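Local coordinates for protein hydrolase, haloacid dehalogenase-like family (Streptococcus pneumoniae, PDB 2FI1) that is probably a metal-dependent hydrolase of the haloacid dehalogenase-like family that can bind calcium and whose natural substrate is not established, at residues D89-I94 against G99-V104; Y145-Y150 against A171-H176; E22-A27 against E68-N73; A26-T31 against D42-A47. One frame throughout, in Å; residues are numbered along the deposited sequence.

Interaction 1: D89-I94 against G99-V104; sequences DLLEDI and GRHFLV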
loop_
_atom_site.group_PDB
_atom_site.type_symbol
_atom_site.label_atom_id
_atom_site.label_comp_id
_atom_site.label_asym_id
_atom_site.label_seq_id
_atom_site.Cartn_x
_atom_site.Cartn_y
_atom_site.Cartn_z
ATOM N N ASP A 89 -11.372 -6.316 8.242
ATOM C CA ASP A 89 -11.577 -7.333 9.279
ATOM C C ASP A 89 -10.304 -7.628 10.072
ATOM O O ASP A 89 -10.351 -7.896 11.262
ATOM C CB ASP A 89 -12.079 -8.647 8.683
ATOM C CG ASP A 89 -13.538 -8.610 8.273
ATOM O OD1 ASP A 89 -14.332 -7.837 8.858
ATOM O OD2 ASP A 89 -13.906 -9.410 7.379
ATOM N N LEU A 90 -9.146 -7.627 9.402
ATOM C CA LEU A 90 -7.896 -7.873 10.107
ATOM C C LEU A 90 -7.558 -6.708 11.027
ATOM O O LEU A 90 -7.159 -6.911 12.169
ATOM C CB LEU A 90 -6.743 -8.172 9.136
ATOM C CG LEU A 90 -5.381 -8.385 9.804
ATOM C CD1 LEU A 90 -5.438 -9.500 10.835
ATOM C CD2 LEU A 90 -4.304 -8.687 8.773
ATOM N N LEU A 91 -7.713 -5.487 10.522
ATOM C CA LEU A 91 -7.487 -4.321 11.362
ATOM C C LEU A 91 -8.372 -4.384 12.621
ATOM O O LEU A 91 -7.920 -4.114 13.733
ATOM C CB LEU A 91 -7.730 -3.032 10.579
ATOM C CG LEU A 91 -6.784 -2.794 9.402
ATOM C CD1 LEU A 91 -7.197 -1.531 8.661
ATOM C CD2 LEU A 91 -5.324 -2.692 9.821
ATOM N N GLU A 92 -9.625 -4.789 12.433
ATOM C CA GLU A 92 -10.552 -4.887 13.564
ATOM C C GLU A 92 -10.157 -5.971 14.563
ATOM O O GLU A 92 -10.171 -5.737 15.771
ATOM C CB GLU A 92 -11.971 -5.125 13.071
ATOM C CG GLU A 92 -13.043 -5.067 14.164
ATOM C CD GLU A 92 -13.080 -3.748 14.927
ATOM O OE1 GLU A 92 -12.598 -2.707 14.421
ATOM O OE2 GLU A 92 -13.592 -3.744 16.067
ATOM N N ASP A 93 -9.777 -7.151 14.065
ATOM C CA ASP A 93 -9.387 -8.217 14.971
ATOM C C ASP A 93 -8.194 -7.795 15.825
ATOM O O ASP A 93 -8.112 -8.106 17.001
ATOM C CB ASP A 93 -9.057 -9.505 14.208
ATOM C CG ASP A 93 -10.279 -10.213 13.664
ATOM O OD1 ASP A 93 -11.394 -10.022 14.203
ATOM O OD2 ASP A 93 -10.140 -10.990 12.699
ATOM N N ILE A 94 -7.238 -7.088 15.227
ATOM C CA ILE A 94 -6.083 -6.599 15.971
ATOM C C ILE A 94 -6.473 -5.525 16.993
ATOM O O ILE A 94 -6.023 -5.550 18.150
ATOM C CB ILE A 94 -4.993 -6.067 14.995
ATOM C CG1 ILE A 94 -4.334 -7.241 14.258
ATOM C CG2 ILE A 94 -3.955 -5.238 15.718
ATOM C CD1 ILE A 94 -3.486 -6.812 13.068
ATOM N N GLY A 99 -4.465 -3.809 20.110
ATOM C CA GLY A 99 -3.379 -3.421 19.221
ATOM C C GLY A 99 -3.551 -2.012 18.703
ATOM O O GLY A 99 -4.657 -1.473 18.695
ATOM N N ARG A 100 -2.434 -1.413 18.306
ATOM C CA ARG A 100 -2.427 -0.099 17.672
ATOM C C ARG A 100 -1.873 -0.232 16.267
ATOM O O ARG A 100 -0.991 -1.059 16.012
ATOM C CB ARG A 100 -1.563 0.917 18.428
ATOM C CG ARG A 100 -2.028 1.195 19.848
ATOM C CD ARG A 100 -1.189 2.252 20.513
ATOM N NE ARG A 100 0.191 1.822 20.691
ATOM C CZ ARG A 100 1.128 2.545 21.304
ATOM N NH1 ARG A 100 0.841 3.735 21.807
ATOM N NH2 ARG A 100 2.355 2.068 21.415
ATOM N N HIS A 101 -2.388 0.616 15.378
ATOM C CA HIS A 101 -1.999 0.665 13.988
ATOM C C HIS A 101 -1.389 2.013 13.682
ATOM O O HIS A 101 -1.898 3.044 14.099
ATOM C CB HIS A 101 -3.207 0.488 13.073
ATOM C CG HIS A 101 -3.967 -0.775 13.295
ATOM N ND1 HIS A 101 -3.490 -2.011 12.915
ATOM C CD2 HIS A 101 -5.185 -0.988 13.848
ATOM C CE1 HIS A 101 -4.381 -2.935 13.232
ATOM N NE2 HIS A 101 -5.416 -2.342 13.795
ATOM N N PHE A 102 -0.310 1.984 12.911
ATOM C CA PHE A 102 0.352 3.176 12.400
ATOM C C PHE A 102 0.536 2.992 10.912
ATOM O O PHE A 102 0.537 1.868 10.413
ATOM C CB PHE A 102 1.706 3.388 13.080
ATOM C CG PHE A 102 1.605 3.466 14.566
ATOM C CD1 PHE A 102 1.403 4.676 15.197
ATOM C CD2 PHE A 102 1.665 2.318 15.337
ATOM C CE1 PHE A 102 1.292 4.733 16.576
ATOM C CE2 PHE A 102 1.545 2.381 16.704
ATOM C CZ PHE A 102 1.359 3.577 17.319
ATOM N N LEU A 103 0.700 4.093 10.189
ATOM C CA LEU A 103 0.936 4.017 8.748
ATOM C C LEU A 103 2.091 4.925 8.393
ATOM O O LEU A 103 2.134 6.062 8.866
ATOM C CB LEU A 103 -0.311 4.434 7.969
ATOM C CG LEU A 103 -0.362 4.253 6.449
ATOM C CD1 LEU A 103 -0.406 2.823 6.068
ATOM C CD2 LEU A 103 -1.604 4.945 5.919
ATOM N N VAL A 104 3.032 4.417 7.595
ATOM C CA VAL A 104 4.119 5.244 7.061
ATOM C C VAL A 104 4.036 5.226 5.547
ATOM O O VAL A 104 4.044 4.158 4.928
ATOM C CB VAL A 104 5.497 4.759 7.529
ATOM C CG1 VAL A 104 6.615 5.544 6.835
ATOM C CG2 VAL A 104 5.623 4.909 9.026
#

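Interaction 2: Y145-Y150 against A171-H176; sequences YLREKY and AGLDTH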
loop_
_atom_site.group_PDB
_atom_site.type_symbol
_atom_site.label_atom_id
_atom_site.label_comp_id
_atom_site.label_asym_id
_atom_site.label_seq_id
_atom_site.Cartn_x
_atom_site.Cartn_y
_atom_site.Cartn_z
ATOM N N TYR A 145 11.070 7.350 14.828
ATOM C CA TYR A 145 10.212 8.407 15.363
ATOM C C TYR A 145 8.976 7.795 16.027
ATOM O O TYR A 145 8.602 8.178 17.134
ATOM C CB TYR A 145 9.803 9.391 14.255
ATOM C CG TYR A 145 8.508 10.137 14.481
ATOM C CD1 TYR A 145 8.447 11.244 15.309
ATOM C CD2 TYR A 145 7.338 9.759 13.817
ATOM C CE1 TYR A 145 7.263 11.942 15.497
ATOM C CE2 TYR A 145 6.152 10.438 13.994
ATOM C CZ TYR A 145 6.111 11.542 14.835
ATOM O OH TYR A 145 4.948 12.245 15.031
ATOM N N LEU A 146 8.324 6.860 15.340
ATOM C CA LEU A 146 7.145 6.208 15.904
ATOM C C LEU A 146 7.492 5.377 17.135
ATOM O O LEU A 146 6.763 5.387 18.126
ATOM C CB LEU A 146 6.453 5.327 14.862
ATOM C CG LEU A 146 5.723 6.056 13.730
ATOM C CD1 LEU A 146 5.217 5.039 12.714
ATOM C CD2 LEU A 146 4.597 6.933 14.258
ATOM N N ARG A 147 8.596 4.652 17.052
ATOM C CA ARG A 147 9.041 3.822 18.174
ATOM C C ARG A 147 9.277 4.661 19.428
ATOM O O ARG A 147 8.884 4.258 20.531
ATOM C CB ARG A 147 10.306 3.056 17.798
ATOM C CG ARG A 147 10.862 2.188 18.908
ATOM C CD ARG A 147 12.324 1.920 18.676
ATOM N NE ARG A 147 12.522 0.561 18.210
ATOM C CZ ARG A 147 12.789 -0.479 18.997
ATOM N NH1 ARG A 147 12.888 -0.351 20.322
ATOM N NH2 ARG A 147 12.947 -1.672 18.449
ATOM N N GLU A 148 9.913 5.817 19.266
ATOM C CA GLU A 148 10.176 6.720 20.390
ATOM C C GLU A 148 8.897 7.389 20.887
ATOM O O GLU A 148 8.588 7.386 22.084
ATOM C CB GLU A 148 11.214 7.779 19.980
ATOM C CG GLU A 148 11.574 8.791 21.078
ATOM C CD GLU A 148 12.594 9.833 20.628
ATOM O OE1 GLU A 148 13.536 9.484 19.880
ATOM O OE2 GLU A 148 12.458 11.008 21.042
ATOM N N LYS A 149 8.123 7.951 19.970
ATOM C CA LYS A 149 6.948 8.722 20.353
ATOM C C LYS A 149 5.900 7.850 21.028
ATOM O O LYS A 149 5.261 8.279 22.002
ATOM C CB LYS A 149 6.341 9.414 19.127
ATOM C CG LYS A 149 5.089 10.225 19.422
ATOM C CD LYS A 149 4.670 11.077 18.230
ATOM C CE LYS A 149 3.410 11.857 18.542
ATOM N NZ LYS A 149 2.960 12.651 17.352
ATOM N N TYR A 150 5.720 6.638 20.498
ATOM C CA TYR A 150 4.683 5.724 20.972
ATOM C C TYR A 150 5.255 4.603 21.836
ATOM O O TYR A 150 4.538 3.691 22.245
ATOM C CB TYR A 150 3.853 5.197 19.784
ATOM C CG TYR A 150 3.051 6.319 19.169
ATOM C CD1 TYR A 150 1.907 6.787 19.785
ATOM C CD2 TYR A 150 3.471 6.956 17.997
ATOM C CE1 TYR A 150 1.187 7.844 19.254
ATOM C CE2 TYR A 150 2.753 8.008 17.458
ATOM C CZ TYR A 150 1.616 8.452 18.092
ATOM O OH TYR A 150 0.871 9.504 17.606
ATOM N N ALA A 171 15.239 -0.237 12.359
ATOM C CA ALA A 171 14.575 0.384 13.496
ATOM C C ALA A 171 14.452 -0.568 14.688
ATOM O O ALA A 171 13.872 -0.195 15.705
ATOM C CB ALA A 171 13.198 0.883 13.077
ATOM N N GLY A 172 14.981 -1.782 14.549
ATOM C CA GLY A 172 14.938 -2.786 15.613
ATOM C C GLY A 172 13.609 -3.498 15.779
ATOM O O GLY A 172 13.341 -4.068 16.835
ATOM N N LEU A 173 12.780 -3.498 14.734
ATOM C CA LEU A 173 11.454 -4.087 14.808
ATOM C C LEU A 173 11.389 -5.358 13.975
ATOM O O LEU A 173 12.096 -5.503 12.986
ATOM C CB LEU A 173 10.407 -3.084 14.314
ATOM C CG LEU A 173 10.389 -1.748 15.059
ATOM C CD1 LEU A 173 9.585 -0.712 14.298
ATOM C CD2 LEU A 173 9.843 -1.949 16.463
ATOM N N ASP A 174 10.519 -6.278 14.377
ATOM C CA ASP A 174 10.232 -7.433 13.544
ATOM C C ASP A 174 9.510 -6.979 12.282
ATOM O O ASP A 174 8.874 -5.918 12.257
ATOM C CB ASP A 174 9.384 -8.456 14.294
ATOM C CG ASP A 174 10.179 -9.247 15.324
ATOM O OD1 ASP A 174 11.392 -8.990 15.509
ATOM O OD2 ASP A 174 9.568 -10.140 15.943
ATOM N N THR A 175 9.614 -7.794 11.242
ATOM C CA THR A 175 9.041 -7.462 9.948
ATOM C C THR A 175 8.228 -8.610 9.347
ATOM O O THR A 175 8.423 -9.780 9.693
ATOM C CB THR A 175 10.134 -7.038 8.946
ATOM O OG1 THR A 175 10.996 -8.145 8.670
ATOM C CG2 THR A 175 10.945 -5.876 9.479
ATOM N N HIS A 176 7.331 -8.252 8.435
ATOM C CA HIS A 176 6.599 -9.215 7.644
ATOM C C HIS A 176 6.542 -8.722 6.209
ATOM O O HIS A 176 6.080 -7.625 5.943
ATOM C CB HIS A 176 5.178 -9.398 8.180
ATOM C CG HIS A 176 4.367 -10.376 7.392
ATOM N ND1 HIS A 176 4.483 -11.738 7.564
ATOM C CD2 HIS A 176 3.468 -10.197 6.394
ATOM C CE1 HIS A 176 3.671 -12.353 6.720
ATOM N NE2 HIS A 176 3.046 -11.442 5.997
#

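Interaction 3: E22-A27 against E68-N73; sequences ETSTAA and EKYKEN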
loop_
_atom_site.group_PDB
_atom_site.type_symbol
_atom_site.label_atom_id
_atom_site.label_comp_id
_atom_site.label_asym_id
_atom_site.label_seq_id
_atom_site.Cartn_x
_atom_site.Cartn_y
_atom_site.Cartn_z
ATOM N N GLU A 22 -4.773 -2.876 -8.616
ATOM C CA GLU A 22 -6.084 -3.251 -9.162
ATOM C C GLU A 22 -6.782 -2.071 -9.833
ATOM O O GLU A 22 -7.302 -2.198 -10.944
ATOM C CB GLU A 22 -6.989 -3.857 -8.081
ATOM C CG GLU A 22 -8.345 -4.341 -8.585
ATOM C CD GLU A 22 -8.237 -5.409 -9.650
ATOM O OE1 GLU A 22 -7.209 -6.111 -9.684
ATOM O OE2 GLU A 22 -9.182 -5.522 -10.462
ATOM N N THR A 23 -6.807 -0.925 -9.165
ATOM C CA THR A 23 -7.417 0.252 -9.756
ATOM C C THR A 23 -6.631 0.717 -10.991
ATOM O O THR A 23 -7.214 1.128 -11.999
ATOM C CB THR A 23 -7.586 1.396 -8.728
ATOM O OG1 THR A 23 -6.460 1.446 -7.855
ATOM C CG2 THR A 23 -8.853 1.206 -7.900
ATOM N N SER A 24 -5.304 0.636 -10.932
ATOM C CA SER A 24 -4.485 1.008 -12.074
ATOM C C SER A 24 -4.696 0.052 -13.244
ATOM O O SER A 24 -4.807 0.491 -14.388
ATOM C CB SER A 24 -3.018 1.056 -11.665
ATOM O OG SER A 24 -2.786 2.120 -10.748
ATOM N N THR A 25 -4.797 -1.242 -12.962
ATOM C CA THR A 25 -5.055 -2.233 -14.012
ATOM C C THR A 25 -6.402 -1.978 -14.680
ATOM O O THR A 25 -6.509 -2.003 -15.909
ATOM C CB THR A 25 -4.991 -3.666 -13.457
ATOM O OG1 THR A 25 -3.650 -3.944 -13.035
ATOM C CG2 THR A 25 -5.412 -4.698 -14.500
ATOM N N ALA A 26 -7.427 -1.718 -13.887
ATOM C CA ALA A 26 -8.737 -1.432 -14.446
ATOM C C ALA A 26 -8.652 -0.248 -15.398
ATOM O O ALA A 26 -9.161 -0.309 -16.523
ATOM C CB ALA A 26 -9.745 -1.171 -13.331
ATOM N N ALA A 27 -7.981 0.816 -14.970
ATOM C CA ALA A 27 -7.806 2.007 -15.813
ATOM C C ALA A 27 -6.964 1.718 -17.063
ATOM O O ALA A 27 -7.256 2.221 -18.144
ATOM C CB ALA A 27 -7.185 3.121 -15.024
ATOM N N GLU A 68 -1.551 10.034 -20.816
ATOM C CA GLU A 68 -2.420 11.082 -20.321
ATOM C C GLU A 68 -3.831 10.570 -20.057
ATOM O O GLU A 68 -4.422 10.858 -19.016
ATOM C CB GLU A 68 -2.460 12.242 -21.312
ATOM C CG GLU A 68 -2.974 13.502 -20.692
ATOM C CD GLU A 68 -2.807 14.722 -21.581
ATOM O OE1 GLU A 68 -2.179 14.621 -22.663
ATOM O OE2 GLU A 68 -3.305 15.791 -21.174
ATOM N N LYS A 69 -4.369 9.810 -21.007
ATOM C CA LYS A 69 -5.708 9.254 -20.877
ATOM C C LYS A 69 -5.753 8.191 -19.784
ATOM O O LYS A 69 -6.710 8.127 -19.019
ATOM C CB LYS A 69 -6.168 8.660 -22.205
ATOM C CG LYS A 69 -6.344 9.682 -23.323
ATOM C CD LYS A 69 -6.628 8.983 -24.637
ATOM C CE LYS A 69 -6.681 9.962 -25.799
ATOM N NZ LYS A 69 -7.919 10.787 -25.778
ATOM N N TYR A 70 -4.705 7.375 -19.709
ATOM C CA TYR A 70 -4.590 6.379 -18.640
ATOM C C TYR A 70 -4.624 7.033 -17.253
ATOM O O TYR A 70 -5.351 6.572 -16.369
ATOM C CB TYR A 70 -3.318 5.546 -18.837
ATOM C CG TYR A 70 -2.879 4.768 -17.615
ATOM C CD1 TYR A 70 -3.747 3.881 -16.982
ATOM C CD2 TYR A 70 -1.607 4.944 -17.077
ATOM C CE1 TYR A 70 -3.355 3.191 -15.856
ATOM C CE2 TYR A 70 -1.207 4.245 -15.958
ATOM C CZ TYR A 70 -2.083 3.364 -15.359
ATOM O OH TYR A 70 -1.681 2.671 -14.235
ATOM N N LYS A 71 -3.848 8.103 -17.064
ATOM C CA LYS A 71 -3.795 8.775 -15.760
ATOM C C LYS A 71 -5.143 9.380 -15.376
ATOM O O LYS A 71 -5.530 9.360 -14.204
ATOM C CB LYS A 71 -2.698 9.843 -15.731
ATOM C CG LYS A 71 -1.303 9.281 -15.860
ATOM C CD LYS A 71 -0.835 8.604 -14.595
ATOM C CE LYS A 71 0.581 8.104 -14.778
ATOM N NZ LYS A 71 1.182 7.681 -13.504
ATOM N N GLU A 72 -5.863 9.907 -16.361
ATOM C CA GLU A 72 -7.205 10.416 -16.104
ATOM C C GLU A 72 -8.144 9.287 -15.676
ATOM O O GLU A 72 -8.886 9.417 -14.705
ATOM C CB GLU A 72 -7.742 11.170 -17.324
ATOM C CG GLU A 72 -7.065 12.523 -17.525
ATOM C CD GLU A 72 -7.785 13.427 -18.516
ATOM O OE1 GLU A 72 -9.029 13.329 -18.631
ATOM O OE2 GLU A 72 -7.102 14.246 -19.174
ATOM N N ASN A 73 -8.087 8.160 -16.380
ATOM C CA ASN A 73 -8.902 7.005 -16.016
ATOM C C ASN A 73 -8.518 6.428 -14.651
ATOM O O ASN A 73 -9.380 5.975 -13.903
ATOM C CB ASN A 73 -8.831 5.922 -17.096
ATOM C CG ASN A 73 -9.699 6.243 -18.301
ATOM O OD1 ASN A 73 -10.734 6.904 -18.175
ATOM N ND2 ASN A 73 -9.297 5.756 -19.467
#

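Interaction 4: A26-T31 against D42-A47; sequences AAFVET and DSVYQA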
loop_
_atom_site.group_PDB
_atom_site.type_symbol
_atom_site.label_atom_id
_atom_site.label_comp_id
_atom_site.label_asym_id
_atom_site.label_seq_id
_atom_site.Cartn_x
_atom_site.Cartn_y
_atom_site.Cartn_z
ATOM N N ALA A 26 -7.427 -1.718 -13.887
ATOM C CA ALA A 26 -8.737 -1.432 -14.446
ATOM C C ALA A 26 -8.652 -0.248 -15.398
ATOM O O ALA A 26 -9.161 -0.309 -16.523
ATOM C CB ALA A 26 -9.745 -1.171 -13.331
ATOM N N ALA A 27 -7.981 0.816 -14.970
ATOM C CA ALA A 27 -7.806 2.007 -15.813
ATOM C C ALA A 27 -6.964 1.718 -17.063
ATOM O O ALA A 27 -7.256 2.221 -18.144
ATOM C CB ALA A 27 -7.185 3.121 -15.024
ATOM N N PHE A 28 -5.924 0.903 -16.928
ATOM C CA PHE A 28 -5.028 0.608 -18.041
ATOM C C PHE A 28 -5.751 -0.228 -19.104
ATOM O O PHE A 28 -5.661 0.046 -20.304
ATOM C CB PHE A 28 -3.798 -0.120 -17.502
ATOM C CG PHE A 28 -2.621 -0.135 -18.439
ATOM C CD1 PHE A 28 -1.566 0.746 -18.251
ATOM C CD2 PHE A 28 -2.548 -1.051 -19.483
ATOM C CE1 PHE A 28 -0.459 0.719 -19.092
ATOM C CE2 PHE A 28 -1.454 -1.078 -20.326
ATOM C CZ PHE A 28 -0.407 -0.192 -20.136
ATOM N N VAL A 29 -6.489 -1.236 -18.658
ATOM C CA VAL A 29 -7.263 -2.088 -19.566
ATOM C C VAL A 29 -8.330 -1.258 -20.287
ATOM O O VAL A 29 -8.503 -1.383 -21.505
ATOM C CB VAL A 29 -7.894 -3.268 -18.786
ATOM C CG1 VAL A 29 -8.941 -4.005 -19.628
ATOM C CG2 VAL A 29 -6.814 -4.241 -18.313
ATOM N N GLU A 30 -9.035 -0.393 -19.567
ATOM C CA GLU A 30 -10.068 0.410 -20.215
ATOM C C GLU A 30 -9.464 1.411 -21.202
ATOM O O GLU A 30 -10.048 1.677 -22.262
ATOM C CB GLU A 30 -10.996 1.069 -19.191
ATOM C CG GLU A 30 -10.439 2.195 -18.385
ATOM C CD GLU A 30 -11.475 2.769 -17.414
ATOM O OE1 GLU A 30 -12.687 2.491 -17.584
ATOM O OE2 GLU A 30 -11.083 3.477 -16.472
ATOM N N THR A 31 -8.287 1.942 -20.889
ATOM C CA THR A 31 -7.602 2.863 -21.804
ATOM C C THR A 31 -7.139 2.128 -23.076
ATOM O O THR A 31 -7.313 2.643 -24.185
ATOM C CB THR A 31 -6.426 3.584 -21.112
ATOM O OG1 THR A 31 -6.876 4.188 -19.891
ATOM C CG2 THR A 31 -5.843 4.672 -22.009
ATOM N N ASP A 42 -4.454 -10.117 -15.573
ATOM C CA ASP A 42 -3.295 -10.583 -14.821
ATOM C C ASP A 42 -1.983 -10.132 -15.461
ATOM O O ASP A 42 -1.033 -9.820 -14.749
ATOM C CB ASP A 42 -3.308 -12.110 -14.666
ATOM C CG ASP A 42 -4.411 -12.608 -13.752
ATOM O OD1 ASP A 42 -5.208 -11.796 -13.235
ATOM O OD2 ASP A 42 -4.473 -13.848 -13.559
ATOM N N SER A 43 -1.931 -10.085 -16.788
ATOM C CA SER A 43 -0.724 -9.623 -17.484
ATOM C C SER A 43 -0.463 -8.153 -17.227
ATOM O O SER A 43 0.676 -7.754 -16.979
ATOM C CB SER A 43 -0.825 -9.833 -18.990
ATOM O OG SER A 43 -0.886 -11.216 -19.310
ATOM N N VAL A 44 -1.519 -7.355 -17.320
ATOM C CA VAL A 44 -1.411 -5.915 -17.115
ATOM C C VAL A 44 -1.026 -5.609 -15.664
ATOM O O VAL A 44 -0.153 -4.772 -15.409
ATOM C CB VAL A 44 -2.712 -5.206 -17.523
ATOM C CG1 VAL A 44 -2.727 -3.754 -17.074
ATOM C CG2 VAL A 44 -2.893 -5.278 -19.040
ATOM N N TYR A 45 -1.641 -6.308 -14.724
ATOM C CA TYR A 45 -1.372 -6.122 -13.305
ATOM C C TYR A 45 0.099 -6.403 -13.011
ATOM O O TYR A 45 0.787 -5.616 -12.349
ATOM C CB TYR A 45 -2.306 -7.054 -12.521
ATOM C CG TYR A 45 -2.384 -6.872 -11.027
ATOM C CD1 TYR A 45 -3.470 -6.237 -10.446
ATOM C CD2 TYR A 45 -1.407 -7.377 -10.189
ATOM C CE1 TYR A 45 -3.566 -6.100 -9.078
ATOM C CE2 TYR A 45 -1.493 -7.231 -8.820
ATOM C CZ TYR A 45 -2.576 -6.596 -8.272
ATOM O OH TYR A 45 -2.636 -6.473 -6.902
ATOM N N GLN A 46 0.604 -7.528 -13.506
ATOM C CA GLN A 46 1.991 -7.882 -13.270
ATOM C C GLN A 46 2.933 -6.884 -13.920
ATOM O O GLN A 46 3.953 -6.509 -13.329
ATOM C CB GLN A 46 2.268 -9.310 -13.763
ATOM C CG GLN A 46 3.720 -9.772 -13.637
ATOM C CD GLN A 46 4.239 -9.747 -12.226
ATOM O OE1 GLN A 46 3.478 -9.906 -11.261
ATOM N NE2 GLN A 46 5.560 -9.548 -12.088
ATOM N N ALA A 47 2.607 -6.448 -15.131
ATOM C CA ALA A 47 3.446 -5.467 -15.817
ATOM C C ALA A 47 3.522 -4.154 -15.043
ATOM O O ALA A 47 4.606 -3.572 -14.916
ATOM C CB ALA A 47 2.953 -5.221 -17.213
#

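Interaction 1: D89-I94 against G99-V104
The imidazole of His101 reaches across from its strand to the last turns of helix 87-96 and meets Leu91 and Ile94 there. Its NE2 donates to the carbonyl O of Leu91 at 3.1 Å, a moderately bent bond with 149° at the hydrogen. The acceptor is tilted somewhat out of the ring plane, and the approach makes an angle of only 116° at the carbonyl, so the donor arrives from well to one side of the C=O bond. One face of the ring takes Leu91 CD2 in a CH-pi contact, 3.8 Å from the ring centroid and 23° off the normal. Ile94 presents its CG2 branch obliquely to His101 CE1 at 3.4 Å, while Ile94 CD1 lies in the ring plane at the edge. His101 CG stands anti to its carbonyl carbon, and the ring extends toward the helix. This is the helix-to-strand turn of a Rossmann-like alpha/beta core, the HAD fold, in which helix 87-96 packs on the parallel sheet and the chain returns as strand 100-104. The turn is tied by the backbone bond from Gly99 N to Ile94 O, 3.0 Å. Gly99, lacking a side chain, lets its backbone lie close against Ile94, with 5.3 Å between Gly99 CA and Ile94 CA. Farther out, His101 ND1 is hydrogen-bonded to Trp11 NE1 of the neighbouring strand 8-11; both ring nitrogens are engaged, which should hold the rotation of the imidazole. Ser95 OG also bonds to Leu91 O.

Interaction 2: Y145-Y150 against A171-H176
Arg147 and the carbonyl oxygens of Ala171 and Gly172 form the polar half of this contact. Arg147 NE donates to Ala171 O at 2.9 Å, entering almost straight down the carbonyl bond, with 177° at the oxygen. The bond is nevertheless bent at its hydrogen, 134°, with the oxygen tilted out of the guanidinium plane. Arg147 NH2 adds a weak bond to the same oxygen at 3.3 Å. It also stands 2.9 Å from Gly172 O, which lies at the guanidinium edge near its plane. The arginine leaves its helix with CG anti to the backbone N, then bends at chi3, -105°, and this kink turns the planar group onto the neighbouring loop.

That loop is the end of helix 162-170: Gly172 closes a Schellman motif, which leads the chain into strand 174-177. Its positive phi, which favours glycine, goes with this turn, and the bare Gly172 lets Arg147 NH2 come close to the backbone. In the Rossmann-like core of this HAD-family protein, the strand is at one border of the parallel sheet, and Arg147 links helix 141-149 to the C-terminal end of helix 162-170.

The van der Waals part is small: Leu173 CD2 packs beside the guanidinium, neither over a face nor at an edge. It lies 3.7 Å from Arg147 NH2 and 4.1 Å from Arg147 NE, the two side chains running past each other in opposite directions. Leu173 itself is buried against Val157 of strand 155-159, whereas Arg147 remains partly open to solvent.

Interaction 3: E22-A27 against E68-N73
Ala27 and Tyr70 make the apolar part of this helix pair, joined by Asn73. The methyl group of Ala27 faces helix 66-77: its CB is 3.9 Å from Tyr70 CE1 and 3.6 Å from the backbone C of Asn73. Asn73 CB comes equally near, 3.9 Å from Ala27 CB. Such a small side chain allows the backbones to come close here, with 5.1 Å between Ala27 CA and Asn73 CA, although the axes of the two short segments approach only to 9.1 Å. They cross steeply, at 130° between their N-to-C directions, so the contact is confined to about one turn on each side.

The Tyr70 ring offers an edge rather than a face to the helix backbone. Ser24 O and Ala27 C both lie near the ring plane, the former 3.4 Å from Tyr70 CE1. The ring is placed by chi1 of 163°, which sets CG roughly anti to the backbone N and carries the phenol along the side of helix 20-34.

No hydrogen bond crosses the pair; Tyr70 OH packs against Ser24 CB at 3.3 Å, while Ser24 OG turns to Glu74 and to Asn20 O. The amide of Asn73 is likewise directed elsewhere, its ND2 bonding Thr31 OG1 one turn farther along helix 20-34.

The pair lies in a helical bundle consistent with the cap that HAD-family proteins commonly insert beside the core. Phe28 meets the Tyr70 ring edge-to-face, and helix 41-50 packs against helix 20-34 through Thr25.

Interaction 4: A26-T31 against D42-A47
Ala27 O is gripped twice within its own helix, by Thr31 N at 2.9 Å and by Thr31 OG1 at 2.7 Å, and the two donors reach it from opposite faces of the carbonyl plane. The contact with helix 41-50 is made by other residues, and it is wholly apolar. Val44 points its branched side chain at helix 20-34 and divides it between two neighbours. Its CG1 lies 3.6 Å from Phe28 CD2 and 3.8 Å from Phe28 CB, approaching the ring obliquely, while its CG2 meets Val29 CG2 at 4.1 Å. This division follows from chi1 of 169°, with CG1 anti to the backbone N and CG2 anti to the carbonyl carbon.

Phe28 is further surrounded within the helical cap by Phe66, whose ring it meets edge-to-face, and by Ala55 and Phe59 of helix 52-59. No hydrogen bond crosses between the two segments and only 123 Å² is buried. The pairing therefore rests on shape and hydrophobic burial, with directional polar bonding left to the threonine turn.

Overall arrangement
The four contacts fall into two groups on opposite sides of the chain's centre. Along the sequence, interactions 3 and 4 start together on helix 20-34 and share Ala26 and Ala27; interaction 1 follows, then interaction 2. Interactions 3 and 4 have centres about 8 Å apart in the helical cap. Interactions 1 and 2 lie about 15 Å apart, centre to centre, on the parallel five-stranded core sheet, and they touch through Arg100, Phe102, Leu146 and Tyr150. Between the groups, centres are about 29 to 35 Å apart, with no touch. The calcium site of Asp12, Gly14 and Asp160 belongs to the core, consistent with an HAD active site beside a separately packed cap.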